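Long-range contacts in putative dehydrogenase (Pseudomonas fluorescens, PDB 6UUG), which probably acts as the flavin-dependent oxygenase component MsuC of a two-component methanesulfinate monooxygenase used in bacterial sulfur assimilation: residues 201-207 and 220-226; 259-263 and 382-387; 316-321 and 339-343. One frame throughout, in Å; residues are numbered along the deposited sequence.

Contact 1: 201-207 and 220-226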
ATOM      1  N   GLY A 201     -32.598  12.104  38.741  1.00 44.24           N
ATOM      2  CA  GLY A 201     -32.233  10.722  38.524  1.00 44.55           C
ATOM      3  C   GLY A 201     -31.121  10.508  37.519  1.00 48.93           C
ATOM      4  O   GLY A 201     -30.608   9.385  37.422  1.00 47.49           O
ATOM      5  N   ILE A 202     -30.734  11.537  36.769  1.00 46.81           N
ATOM      6  CA  ILE A 202     -29.653  11.438  35.796  1.00 46.79           C
ATOM      7  C   ILE A 202     -28.368  11.918  36.444  1.00 47.23           C
ATOM      8  O   ILE A 202     -28.302  13.044  36.954  1.00 51.77           O
ATOM      9  CB  ILE A 202     -29.956  12.257  34.530  1.00 44.39           C
ATOM     10  CG1 ILE A 202     -31.234  11.754  33.854  1.00 46.19           C
ATOM     11  CG2 ILE A 202     -28.773  12.186  33.566  1.00 48.33           C
ATOM     12  CD1 ILE A 202     -31.594  12.536  32.618  1.00 43.25           C
ATOM     13  N   THR A 203     -27.342  11.072  36.416  1.00 46.51           N
ATOM     14  CA  THR A 203     -26.012  11.417  36.905  1.00 49.43           C
ATOM     15  C   THR A 203     -25.021  11.230  35.765  1.00 50.89           C
ATOM     16  O   THR A 203     -24.757  10.098  35.351  1.00 53.71           O
ATOM     17  CB  THR A 203     -25.625  10.556  38.101  1.00 51.75           C
ATOM     18  OG1 THR A 203     -26.546  10.796  39.170  1.00 52.31           O
ATOM     19  CG2 THR A 203     -24.221  10.899  38.551  1.00 54.71           C
ATOM     20  N   LEU A 204     -24.483  12.340  35.261  1.00 50.69           N
ATOM     21  CA  LEU A 204     -23.518  12.335  34.163  1.00 58.62           C
ATOM     22  C   LEU A 204     -22.112  12.359  34.756  1.00 62.64           C
ATOM     23  O   LEU A 204     -21.697  13.359  35.352  1.00 67.01           O
ATOM     24  CB  LEU A 204     -23.752  13.530  33.240  1.00 56.04           C
ATOM     25  CG  LEU A 204     -25.164  13.729  32.684  1.00 54.75           C
ATOM     26  CD1 LEU A 204     -25.265  15.043  31.924  1.00 55.16           C
ATOM     27  CD2 LEU A 204     -25.566  12.564  31.795  1.00 54.46           C
ATOM     28  N   HIS A 205     -21.370  11.261  34.579  1.00 60.10           N
ATOM     29  CA  HIS A 205     -20.117  11.085  35.307  1.00 66.08           C
ATOM     30  C   HIS A 205     -18.982  11.936  34.756  1.00 76.44           C
ATOM     31  O   HIS A 205     -18.116  12.366  35.527  1.00 77.98           O
ATOM     32  CB  HIS A 205     -19.719   9.613  35.301  1.00 67.01           C
ATOM     33  CG  HIS A 205     -20.713   8.728  35.978  1.00 64.53           C
ATOM     34  ND1 HIS A 205     -21.238   9.019  37.218  1.00 67.60           N
ATOM     35  CD2 HIS A 205     -21.291   7.567  35.586  1.00 64.41           C
ATOM     36  CE1 HIS A 205     -22.093   8.074  37.565  1.00 61.90           C
ATOM     37  NE2 HIS A 205     -22.142   7.180  36.593  1.00 64.94           N
ATOM     38  N   ASN A 206     -18.969  12.186  33.447  1.00 74.42           N
ATOM     39  CA  ASN A 206     -17.910  12.956  32.798  1.00 79.67           C
ATOM     40  C   ASN A 206     -16.538  12.365  33.124  1.00 79.19           C
ATOM     41  O   ASN A 206     -15.602  13.066  33.514  1.00 82.71           O
ATOM     42  CB  ASN A 206     -17.982  14.435  33.186  1.00 80.91           C
ATOM     43  CG  ASN A 206     -17.603  15.361  32.038  1.00 79.09           C
ATOM     44  OD1 ASN A 206     -16.988  14.939  31.052  1.00 74.05           O
ATOM     45  ND2 ASN A 206     -17.971  16.633  32.162  1.00 75.35           N
ATOM     46  N   ASP A 207     -16.442  11.046  32.980  1.00 77.63           N
ATOM     47  CA  ASP A 207     -15.196  10.308  33.132  1.00 81.20           C
ATOM     48  C   ASP A 207     -14.517  10.038  31.795  1.00 79.98           C
ATOM     49  O   ASP A 207     -13.581   9.231  31.737  1.00 77.73           O
ATOM     50  CB  ASP A 207     -15.459   8.986  33.855  1.00 78.78           C
ATOM     51  CG  ASP A 207     -16.591   8.199  33.223  1.00 78.50           C
ATOM     52  OD1 ASP A 207     -17.561   8.835  32.754  1.00 73.78           O
ATOM     53  OD2 ASP A 207     -16.511   6.953  33.184  1.00 78.65           O
ATOM     54  N   SER A 220     -19.694   8.378  31.001  1.00 59.88           N
ATOM     55  CA  SER A 220     -20.753   7.511  31.498  1.00 61.41           C
ATOM     56  C   SER A 220     -21.899   8.318  32.091  1.00 57.74           C
ATOM     57  O   SER A 220     -21.758   9.498  32.427  1.00 58.17           O
ATOM     58  CB  SER A 220     -20.219   6.543  32.562  1.00 61.57           C
ATOM     59  OG  SER A 220     -19.539   5.450  31.976  1.00 72.68           O
ATOM     60  N   ALA A 221     -23.046   7.649  32.227  1.00 56.96           N
ATOM     61  CA  ALA A 221     -24.204   8.197  32.918  1.00 52.73           C
ATOM     62  C   ALA A 221     -24.893   7.087  33.698  1.00 55.32           C
ATOM     63  O   ALA A 221     -24.880   5.920  33.293  1.00 52.30           O
ATOM     64  CB  ALA A 221     -25.202   8.847  31.952  1.00 50.23           C
ATOM     65  N   THR A 222     -25.493   7.463  34.825  1.00 50.44           N
ATOM     66  CA  THR A 222     -26.315   6.574  35.635  1.00 47.63           C
ATOM     67  C   THR A 222     -27.738   7.115  35.669  1.00 46.37           C
ATOM     68  O   THR A 222     -27.946   8.294  35.970  1.00 49.01           O
ATOM     69  CB  THR A 222     -25.763   6.444  37.060  1.00 52.64           C
ATOM     70  OG1 THR A 222     -24.520   5.731  37.033  1.00 54.81           O
ATOM     71  CG2 THR A 222     -26.744   5.693  37.950  1.00 53.59           C
ATOM     72  N   PHE A 223     -28.703   6.257  35.330  1.00 47.73           N
ATOM     73  CA  PHE A 223     -30.130   6.567  35.363  1.00 47.37           C
ATOM     74  C   PHE A 223     -30.750   5.889  36.579  1.00 44.88           C
ATOM     75  O   PHE A 223     -30.734   4.658  36.679  1.00 46.33           O
ATOM     76  CB  PHE A 223     -30.824   6.088  34.084  1.00 43.32           C
ATOM     77  CG  PHE A 223     -30.573   6.959  32.886  1.00 47.40           C
ATOM     78  CD1 PHE A 223     -29.366   6.909  32.211  1.00 53.47           C
ATOM     79  CD2 PHE A 223     -31.557   7.815  32.423  1.00 45.84           C
ATOM     80  CE1 PHE A 223     -29.141   7.716  31.107  1.00 53.52           C
ATOM     81  CE2 PHE A 223     -31.340   8.622  31.323  1.00 50.21           C
ATOM     82  CZ  PHE A 223     -30.136   8.575  30.665  1.00 48.00           C
ATOM     83  N   GLU A 224     -31.313   6.684  37.485  1.00 44.86           N
ATOM     84  CA  GLU A 224     -31.934   6.184  38.711  1.00 54.53           C
ATOM     85  C   GLU A 224     -33.419   6.545  38.689  1.00 46.90           C
ATOM     86  O   GLU A 224     -33.787   7.668  39.043  1.00 50.72           O
ATOM     87  CB  GLU A 224     -31.246   6.765  39.945  1.00 55.04           C
ATOM     88  CG  GLU A 224     -31.635   6.076  41.239  1.00 65.01           C
ATOM     89  CD  GLU A 224     -31.040   4.686  41.351  1.00 74.70           C
ATOM     90  OE1 GLU A 224     -29.796   4.579  41.431  1.00 76.35           O
ATOM     91  OE2 GLU A 224     -31.816   3.702  41.346  1.00 74.99           O
ATOM     92  N   ARG A 225     -34.257   5.595  38.269  1.00 48.90           N
ATOM     93  CA  ARG A 225     -35.712   5.779  38.190  1.00 51.58           C
ATOM     94  C   ARG A 225     -36.073   7.094  37.497  1.00 51.10           C
ATOM     95  O   ARG A 225     -36.876   7.890  37.990  1.00 49.37           O
ATOM     96  CB  ARG A 225     -36.351   5.696  39.579  1.00 56.90           C
ATOM     97  CG  ARG A 225     -36.266   4.316  40.216  1.00 60.11           C
ATOM     98  CD  ARG A 225     -37.150   4.186  41.456  1.00 67.99           C
ATOM     99  NE  ARG A 225     -38.572   4.328  41.143  1.00 71.36           N
ATOM    100  CZ  ARG A 225     -39.343   5.314  41.595  1.00 76.16           C
ATOM    101  NH1 ARG A 225     -38.832   6.243  42.393  1.00 79.30           N
ATOM    102  NH2 ARG A 225     -40.627   5.367  41.255  1.00 67.25           N
ATOM    103  N   VAL A 226     -35.473   7.320  36.331  1.00 44.41           N
ATOM    104  CA  VAL A 226     -35.679   8.573  35.609  1.00 44.26           C
ATOM    105  C   VAL A 226     -37.027   8.518  34.911  1.00 50.17           C
ATOM    106  O   VAL A 226     -37.263   7.653  34.061  1.00 43.83           O
ATOM    107  CB  VAL A 226     -34.554   8.828  34.598  1.00 44.48           C
ATOM    108  CG1 VAL A 226     -34.858  10.091  33.794  1.00 42.96           C
ATOM    109  CG2 VAL A 226     -33.218   8.925  35.308  1.00 43.59           C
TER

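Contact 2: 259-263 and 382-387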
ATOM      1  N   MET A 259     -16.461  14.843   9.422  1.00 28.07           N
ATOM      2  CA  MET A 259     -15.425  15.042  10.438  0.53 29.23           C
ATOM      3  C   MET A 259     -14.083  14.503   9.961  1.00 28.33           C
ATOM      4  O   MET A 259     -13.039  15.155  10.125  1.00 27.57           O
ATOM      5  CB  MET A 259     -15.812  14.349  11.754  0.53 29.80           C
ATOM      6  CG  MET A 259     -16.944  14.977  12.539  0.53 26.91           C
ATOM      7  SD  MET A 259     -17.532  13.879  13.869  0.53 35.28           S
ATOM      8  CE  MET A 259     -16.000  13.467  14.693  0.53 37.03           C
ATOM      9  N   PHE A 260     -14.088  13.275   9.418  1.00 26.21           N
ATOM     10  CA  PHE A 260     -12.855  12.649   8.954  1.00 27.81           C
ATOM     11  C   PHE A 260     -12.175  13.491   7.884  1.00 27.41           C
ATOM     12  O   PHE A 260     -10.951  13.669   7.899  1.00 25.72           O
ATOM     13  CB  PHE A 260     -13.142  11.249   8.388  1.00 28.98           C
ATOM     14  CG  PHE A 260     -13.707  10.249   9.385  1.00 27.61           C
ATOM     15  CD1 PHE A 260     -13.806  10.533  10.736  1.00 30.88           C
ATOM     16  CD2 PHE A 260     -14.146   9.002   8.932  1.00 30.40           C
ATOM     17  CE1 PHE A 260     -14.338   9.582  11.640  1.00 31.98           C
ATOM     18  CE2 PHE A 260     -14.677   8.065   9.825  1.00 28.41           C
ATOM     19  CZ  PHE A 260     -14.765   8.362  11.172  1.00 30.19           C
ATOM     20  N   LEU A 261     -12.952  13.973   6.911  1.00 26.31           N
ATOM     21  CA  LEU A 261     -12.377  14.821   5.875  1.00 25.04           C
ATOM     22  C   LEU A 261     -11.821  16.109   6.472  1.00 28.18           C
ATOM     23  O   LEU A 261     -10.695  16.510   6.157  1.00 26.68           O
ATOM     24  CB  LEU A 261     -13.422  15.127   4.796  1.00 26.49           C
ATOM     25  CG  LEU A 261     -13.056  16.211   3.776  1.00 25.64           C
ATOM     26  CD1 LEU A 261     -11.798  15.874   3.002  1.00 26.82           C
ATOM     27  CD2 LEU A 261     -14.245  16.356   2.804  1.00 27.35           C
ATOM     28  N   GLY A 262     -12.589  16.754   7.355  1.00 26.84           N
ATOM     29  CA  GLY A 262     -12.110  17.971   8.004  1.00 26.34           C
ATOM     30  C   GLY A 262     -10.802  17.773   8.754  1.00 26.96           C
ATOM     31  O   GLY A 262      -9.895  18.602   8.671  1.00 27.05           O
ATOM     32  N   ILE A 263     -10.680  16.666   9.483  1.00 25.76           N
ATOM     33  CA  ILE A 263      -9.437  16.398  10.213  1.00 26.42           C
ATOM     34  C   ILE A 263      -8.254  16.298   9.249  1.00 28.91           C
ATOM     35  O   ILE A 263      -7.199  16.913   9.461  1.00 27.68           O
ATOM     36  CB  ILE A 263      -9.576  15.116  11.052  1.00 25.57           C
ATOM     37  CG1 ILE A 263     -10.546  15.312  12.220  1.00 28.03           C
ATOM     38  CG2 ILE A 263      -8.209  14.681  11.560  1.00 27.54           C
ATOM     39  CD1 ILE A 263     -10.991  13.984  12.850  1.00 27.91           C
ATOM     40  N   ASN A 382      -7.009  11.750  16.868  1.00 26.93           N
ATOM     41  CA  ASN A 382      -8.451  11.955  16.763  1.00 28.97           C
ATOM     42  C   ASN A 382      -9.051  11.045  15.702  1.00 29.05           C
ATOM     43  O   ASN A 382     -10.089  10.407  15.918  1.00 29.71           O
ATOM     44  CB  ASN A 382      -8.735  13.425  16.433  1.00 29.41           C
ATOM     45  CG  ASN A 382      -8.458  14.349  17.605  1.00 36.13           C
ATOM     46  OD1 ASN A 382      -8.425  13.910  18.753  1.00 37.92           O
ATOM     47  ND2 ASN A 382      -8.267  15.636  17.318  1.00 38.01           N
ATOM     48  N   LEU A 383      -8.424  10.991  14.534  1.00 27.41           N
ATOM     49  CA  LEU A 383      -8.969  10.167  13.467  1.00 26.47           C
ATOM     50  C   LEU A 383      -8.798   8.688  13.781  1.00 27.54           C
ATOM     51  O   LEU A 383      -9.685   7.885  13.495  1.00 27.72           O
ATOM     52  CB  LEU A 383      -8.300  10.531  12.140  1.00 28.38           C
ATOM     53  CG  LEU A 383      -8.902   9.979  10.859  1.00 33.64           C
ATOM     54  CD1 LEU A 383     -10.372  10.338  10.769  1.00 31.37           C
ATOM     55  CD2 LEU A 383      -8.131  10.560   9.672  1.00 33.18           C
ATOM     56  N   ARG A 384      -7.672   8.304  14.388  1.00 27.32           N
ATOM     57  CA  ARG A 384      -7.499   6.900  14.755  1.00 26.33           C
ATOM     58  C   ARG A 384      -8.600   6.431  15.694  1.00 27.91           C
ATOM     59  O   ARG A 384      -9.085   5.300  15.572  1.00 30.54           O
ATOM     60  CB  ARG A 384      -6.130   6.679  15.423  1.00 25.64           C
ATOM     61  CG  ARG A 384      -5.878   5.251  15.970  1.00 28.21           C
ATOM     62  CD  ARG A 384      -5.650   4.229  14.857  1.00 27.39           C
ATOM     63  NE  ARG A 384      -6.906   3.916  14.158  1.00 28.34           N
ATOM     64  CZ  ARG A 384      -7.029   3.090  13.127  1.00 25.90           C
ATOM     65  NH1 ARG A 384      -8.225   2.948  12.529  1.00 27.50           N
ATOM     66  NH2 ARG A 384      -5.977   2.416  12.670  1.00 27.83           N
ATOM     67  N   THR A 385      -8.964   7.267  16.668  1.00 27.38           N
ATOM     68  CA  THR A 385      -9.988   6.900  17.642  1.00 27.37           C
ATOM     69  C   THR A 385     -11.352   6.766  16.973  1.00 32.45           C
ATOM     70  O   THR A 385     -12.089   5.797  17.204  1.00 34.44           O
ATOM     71  CB  THR A 385     -10.054   7.962  18.754  1.00 38.13           C
ATOM     72  OG1 THR A 385      -8.771   8.099  19.379  1.00 41.59           O
ATOM     73  CG2 THR A 385     -11.080   7.572  19.802  1.00 44.72           C
ATOM     74  N   GLN A 386     -11.706   7.732  16.141  1.00 31.21           N
ATOM     75  CA  GLN A 386     -13.075   7.782  15.635  1.00 36.00           C
ATOM     76  C   GLN A 386     -13.329   6.827  14.476  1.00 38.79           C
ATOM     77  O   GLN A 386     -14.494   6.550  14.167  1.00 36.57           O
ATOM     78  CB  GLN A 386     -13.421   9.200  15.205  1.00 35.29           C
ATOM     79  CG  GLN A 386     -13.870  10.086  16.352  1.00 46.87           C
ATOM     80  CD  GLN A 386     -14.938   9.422  17.245  1.00 45.65           C
ATOM     81  OE1 GLN A 386     -14.835   9.437  18.474  1.00 59.52           O
ATOM     82  NE2 GLN A 386     -15.953   8.834  16.624  1.00 53.06           N
ATOM     83  N   THR A 387     -12.287   6.326  13.821  1.00 30.55           N
ATOM     84  CA  THR A 387     -12.493   5.376  12.734  1.00 31.49           C
ATOM     85  C   THR A 387     -12.721   3.951  13.223  1.00 34.20           C
ATOM     86  O   THR A 387     -12.999   3.081  12.393  1.00 37.81           O
ATOM     87  CB  THR A 387     -11.304   5.385  11.767  1.00 30.35           C
ATOM     88  OG1 THR A 387     -10.097   5.201  12.508  1.00 31.29           O
ATOM     89  CG2 THR A 387     -11.216   6.690  10.984  1.00 30.92           C
TER

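Contact 3: 316-321 and 339-343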
ATOM      1  N   ARG A 316     -20.473  14.381  -2.915  1.00 25.43           N
ATOM      2  CA  ARG A 316     -21.527  13.688  -3.649  1.00 25.81           C
ATOM      3  C   ARG A 316     -22.517  13.034  -2.696  1.00 30.29           C
ATOM      4  O   ARG A 316     -23.733  13.112  -2.907  1.00 27.49           O
ATOM      5  CB  ARG A 316     -20.966  12.633  -4.597  1.00 28.72           C
ATOM      6  CG  ARG A 316     -22.162  11.916  -5.212  1.00 34.02           C
ATOM      7  CD  ARG A 316     -21.877  10.711  -5.933  1.00 38.55           C
ATOM      8  NE  ARG A 316     -21.193   9.706  -5.141  1.00 37.32           N
ATOM      9  CZ  ARG A 316     -20.743   8.601  -5.704  1.00 36.54           C
ATOM     10  NH1 ARG A 316     -20.941   8.430  -7.012  1.00 39.26           N
ATOM     11  NH2 ARG A 316     -20.109   7.692  -4.991  1.00 30.32           N
ATOM     12  N   ALA A 317     -22.026  12.382  -1.643  1.00 27.06           N
ATOM     13  CA  ALA A 317     -22.947  11.822  -0.656  1.00 26.45           C
ATOM     14  C   ALA A 317     -23.807  12.899  -0.009  1.00 25.47           C
ATOM     15  O   ALA A 317     -24.998  12.675   0.265  1.00 26.29           O
ATOM     16  CB  ALA A 317     -22.157  11.063   0.418  1.00 27.87           C
ATOM     17  N   ALA A 318     -23.228  14.075   0.253  1.00 25.44           N
ATOM     18  CA  ALA A 318     -24.006  15.137   0.879  1.00 26.35           C
ATOM     19  C   ALA A 318     -25.114  15.618  -0.049  1.00 27.21           C
ATOM     20  O   ALA A 318     -26.235  15.854   0.404  1.00 27.89           O
ATOM     21  CB  ALA A 318     -23.098  16.300   1.284  1.00 28.01           C
ATOM     22  N   ALA A 319     -24.827  15.756  -1.345  1.00 28.64           N
ATOM     23  CA  ALA A 319     -25.876  16.152  -2.291  1.00 28.90           C
ATOM     24  C   ALA A 319     -26.988  15.111  -2.353  1.00 30.38           C
ATOM     25  O   ALA A 319     -28.179  15.458  -2.396  1.00 29.04           O
ATOM     26  CB  ALA A 319     -25.272  16.378  -3.677  1.00 32.91           C
ATOM     27  N   LEU A 320     -26.626  13.827  -2.378  1.00 26.89           N
ATOM     28  CA  LEU A 320     -27.638  12.778  -2.391  1.00 26.31           C
ATOM     29  C   LEU A 320     -28.469  12.797  -1.117  1.00 28.90           C
ATOM     30  O   LEU A 320     -29.667  12.496  -1.164  1.00 29.47           O
ATOM     31  CB  LEU A 320     -26.994  11.399  -2.579  1.00 26.24           C
ATOM     32  CG  LEU A 320     -26.345  11.101  -3.933  1.00 28.93           C
ATOM     33  CD1 LEU A 320     -25.601   9.776  -3.872  1.00 32.59           C
ATOM     34  CD2 LEU A 320     -27.418  11.039  -5.008  1.00 31.08           C
ATOM     35  N   LEU A 321     -27.862  13.135   0.035  1.00 26.09           N
ATOM     36  CA  LEU A 321     -28.655  13.249   1.253  1.00 24.65           C
ATOM     37  C   LEU A 321     -29.659  14.398   1.138  1.00 27.92           C
ATOM     38  O   LEU A 321     -30.833  14.240   1.505  1.00 29.05           O
ATOM     39  CB  LEU A 321     -27.745  13.451   2.473  1.00 27.60           C
ATOM     40  CG  LEU A 321     -28.421  13.792   3.802  1.00 26.64           C
ATOM     41  CD1 LEU A 321     -29.479  12.736   4.139  1.00 29.20           C
ATOM     42  CD2 LEU A 321     -27.385  13.929   4.948  1.00 27.30           C
ATOM     43  N   LEU A 339     -28.123   5.946  -1.419  1.00 28.24           N
ATOM     44  CA  LEU A 339     -27.475   6.915  -0.536  1.00 26.81           C
ATOM     45  C   LEU A 339     -26.555   6.216   0.463  1.00 26.53           C
ATOM     46  O   LEU A 339     -25.420   6.649   0.688  1.00 27.11           O
ATOM     47  CB  LEU A 339     -28.526   7.747   0.211  1.00 28.06           C
ATOM     48  CG  LEU A 339     -27.998   8.724   1.267  1.00 30.12           C
ATOM     49  CD1 LEU A 339     -27.037   9.754   0.671  1.00 26.38           C
ATOM     50  CD2 LEU A 339     -29.160   9.435   1.993  1.00 29.32           C
ATOM     51  N   ALA A 340     -27.051   5.155   1.098  1.00 27.32           N
ATOM     52  CA  ALA A 340     -26.240   4.428   2.070  1.00 28.75           C
ATOM     53  C   ALA A 340     -24.925   3.942   1.458  1.00 27.10           C
ATOM     54  O   ALA A 340     -23.864   4.038   2.090  1.00 26.82           O
ATOM     55  CB  ALA A 340     -27.041   3.252   2.629  1.00 29.04           C
ATOM     56  N   THR A 341     -24.982   3.403   0.236  1.00 28.18           N
ATOM     57  CA  THR A 341     -23.767   2.949  -0.440  1.00 27.34           C
ATOM     58  C   THR A 341     -22.821   4.114  -0.712  1.00 27.44           C
ATOM     59  O   THR A 341     -21.606   4.000  -0.502  1.00 26.93           O
ATOM     60  CB  THR A 341     -24.134   2.236  -1.740  1.00 30.99           C
ATOM     61  OG1 THR A 341     -24.919   1.079  -1.431  1.00 30.10           O
ATOM     62  CG2 THR A 341     -22.885   1.800  -2.500  1.00 28.53           C
ATOM     63  N   ALA A 342     -23.360   5.251  -1.158  1.00 26.37           N
ATOM     64  CA  ALA A 342     -22.512   6.406  -1.446  1.00 25.52           C
ATOM     65  C   ALA A 342     -21.828   6.929  -0.186  1.00 25.14           C
ATOM     66  O   ALA A 342     -20.669   7.366  -0.235  1.00 25.91           O
ATOM     67  CB  ALA A 342     -23.343   7.522  -2.092  1.00 24.96           C
ATOM     68  N   ILE A 343     -22.541   6.938   0.943  1.00 24.43           N
ATOM     69  CA  ILE A 343     -21.956   7.406   2.201  1.00 25.30           C
ATOM     70  C   ILE A 343     -20.871   6.442   2.672  1.00 24.44           C
ATOM     71  O   ILE A 343     -19.789   6.854   3.119  1.00 25.53           O
ATOM     72  CB  ILE A 343     -23.046   7.571   3.278  1.00 25.53           C
ATOM     73  CG1 ILE A 343     -23.966   8.752   2.947  1.00 24.73           C
ATOM     74  CG2 ILE A 343     -22.395   7.768   4.655  1.00 26.25           C
ATOM     75  CD1 ILE A 343     -25.315   8.720   3.744  1.00 26.39           C
TER
HETATM   76  O   HOH W   1     -20.042   9.077  -2.373  1.00 27.52           O

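Contact 1: 201-207 and 220-226
The hydroxyl OG1 of T222 takes part in two hydrogen bonds: across the contact H205 NE2 comes to 2.8 Å of T222 OG1, and K164 NZ of strand 164-165 bonds to the same oxygen. H205 carries its CG beside the backbone N (chi1 -62°), which turns the ring toward 220-222; H205 CD2 touches S220 CB at 3.4 Å, in the plane of the ring. The carbonyl oxygen T203 O stands over the centre of one imidazole face.

Alongside this link runs an antiparallel ladder. T203 and T222 form its hydrogen-bonded pair, with T203 N to T222 O at 2.9 Å and T222 N to T203 O at 2.8 Å. E224 N bonds to G201 O at one end. At the other, H205 N bonds to S220 O, and S220 N is taken by D207 OD1 at 2.8 Å through the syn lone pair. A CB at G201 would probably clash with E224 O and V226 CG2, and the backbone angles there (phi 101°) by themselves call for glycine.

The opposite face of the ladder is apolar: I202 CG1 meets V226 CG2 at 3.7 Å, L204 CD2 lies against A221 CB, and I202 runs alongside F223. I202 and V226 both go on to I195 of strand 189-196.

Strand 221-228 also pairs with residues 161-165, leaving 202-204 to extend the antiparallel sheet of the β-domain expected in an acyl-CoA dehydrogenase fold. The pairing is thus two-sided in its chemistry: greasy toward the protein, polar on the face of T203 and T222, with D207 and H205 continuing it past the end of strand 202-204.

Contact 2: 259-263 and 382-387
F260 meets three residues of 382-387 with three different parts of its ring. L383 CD1 comes obliquely against the near side, 3.4 Å from F260 CD1, a tight apolar contact. At the far corner, Q386 O lies 3.5 Å from F260 CZ, at the edge and near the ring plane, while Q386 CB touches F260 CE1. Over one face stands the methyl of T387, whose CG2 is 4.1 Å from the ring centroid and 18° off the normal, a CH-pi contact. A turn further on, I263 CG2 looks across to L383 CB at 4.2 Å.

What places that methyl is the other branch of T387. T387 OG1 sits between backbone N and carbonyl carbon (chi1 52°), where it bonds to L383 O at 2.9 Å; T387 N reaches the same oxygen from the opposite face of its plane. R384 NH1 in turn donates to T387 OG1 at 2.9 Å. With an alanine at T387 the face of F260 would probably lose its methyl cover, while R384 NH1 would be left without this acceptor.

Farther out, N382 OD1 takes a hydrogen bond from Q213 N, and R384 NH2 makes a weak one to S359 O of the second subunit. F260 also packs on K347 and S351 of helix 333-360, so the ring is shared by three helices of the C-terminal α-helical domain of the acyl-CoA dehydrogenase fold.

Between the two segments, nearly antiparallel, there is no hydrogen bond; apolar contacts and the CH-pi contact join them, and the polar groups fix the rotation of T387 at the helix end, with a guanidinium that also reaches toward the next subunit.

Contact 3: 316-321 and 339-343
Helices 316-321 and 339-343 run nearly antiparallel, their short axes 9.0 Å apart at closest approach and 157° between directions, with A317 and I343 bringing the backbones nearest. L339 does most of the filling. Its CG extends anti to the backbone N (chi1 175°), which carries both methyls across the interface: L339 CD1 lies against the backbone of the other helix, 3.6 Å from A317 O and 3.5 Å from L321 N, and also meets L320 CB. L339 CD2 meets L321 CD1 at 4.0 Å, the two side chains crossing obliquely.

Small residues fill the rest: A317 CB rests on I343 CG1 at 3.9 Å, and L320 CD1 reaches A342 CB at 3.7 Å. With only methyls at A317 and A342, the two backbones can come close here. The pair is a helical hairpin: helices 294-327 and 333-360 follow one another in the chain and belong to the α-helical bundle that forms the C-terminal domain in the acyl-CoA dehydrogenase family.

At one margin a water joins the helices by polar means. It accepts from R316 NH2 at 3.0 Å, lying in the guanidinium plane, and donates to A342 O at 2.8 Å. The aliphatic part of R316 is bent at chi3 (57°), with its end coming nearer the second helix, and R316 NH2 has its stronger partner in E308 of the third subunit, a salt bridge across the tetramer. On the inner side, L321 goes on to W85 and L89 of helix 85-96, while L339 and I343 pack on helix 247-277 through L247 and L250.

In the fold
Contact 1 lies toward the periphery, in the β-sheet part of the chain, and is held chiefly by backbone hydrogen bonds with a polar side-chain link; contacts 2 and 3 are buried among helices and rely on apolar packing. These two share the C-terminal helical domain and touch common elements: helix 247-277 carries one side of contact 2 and backs contact 3, and helix 333-360 forms half of contact 3 and flanks F260. Contact 3 is nested inside the chain loop that contact 2 closes, their centres about 19 Å apart. Contacts 1 and 3 lie on opposite sides of the chain's centre. Both helical contacts also reach other subunits through arginines, R384 weakly to S359 of the second subunit and R316 to E308 of the third.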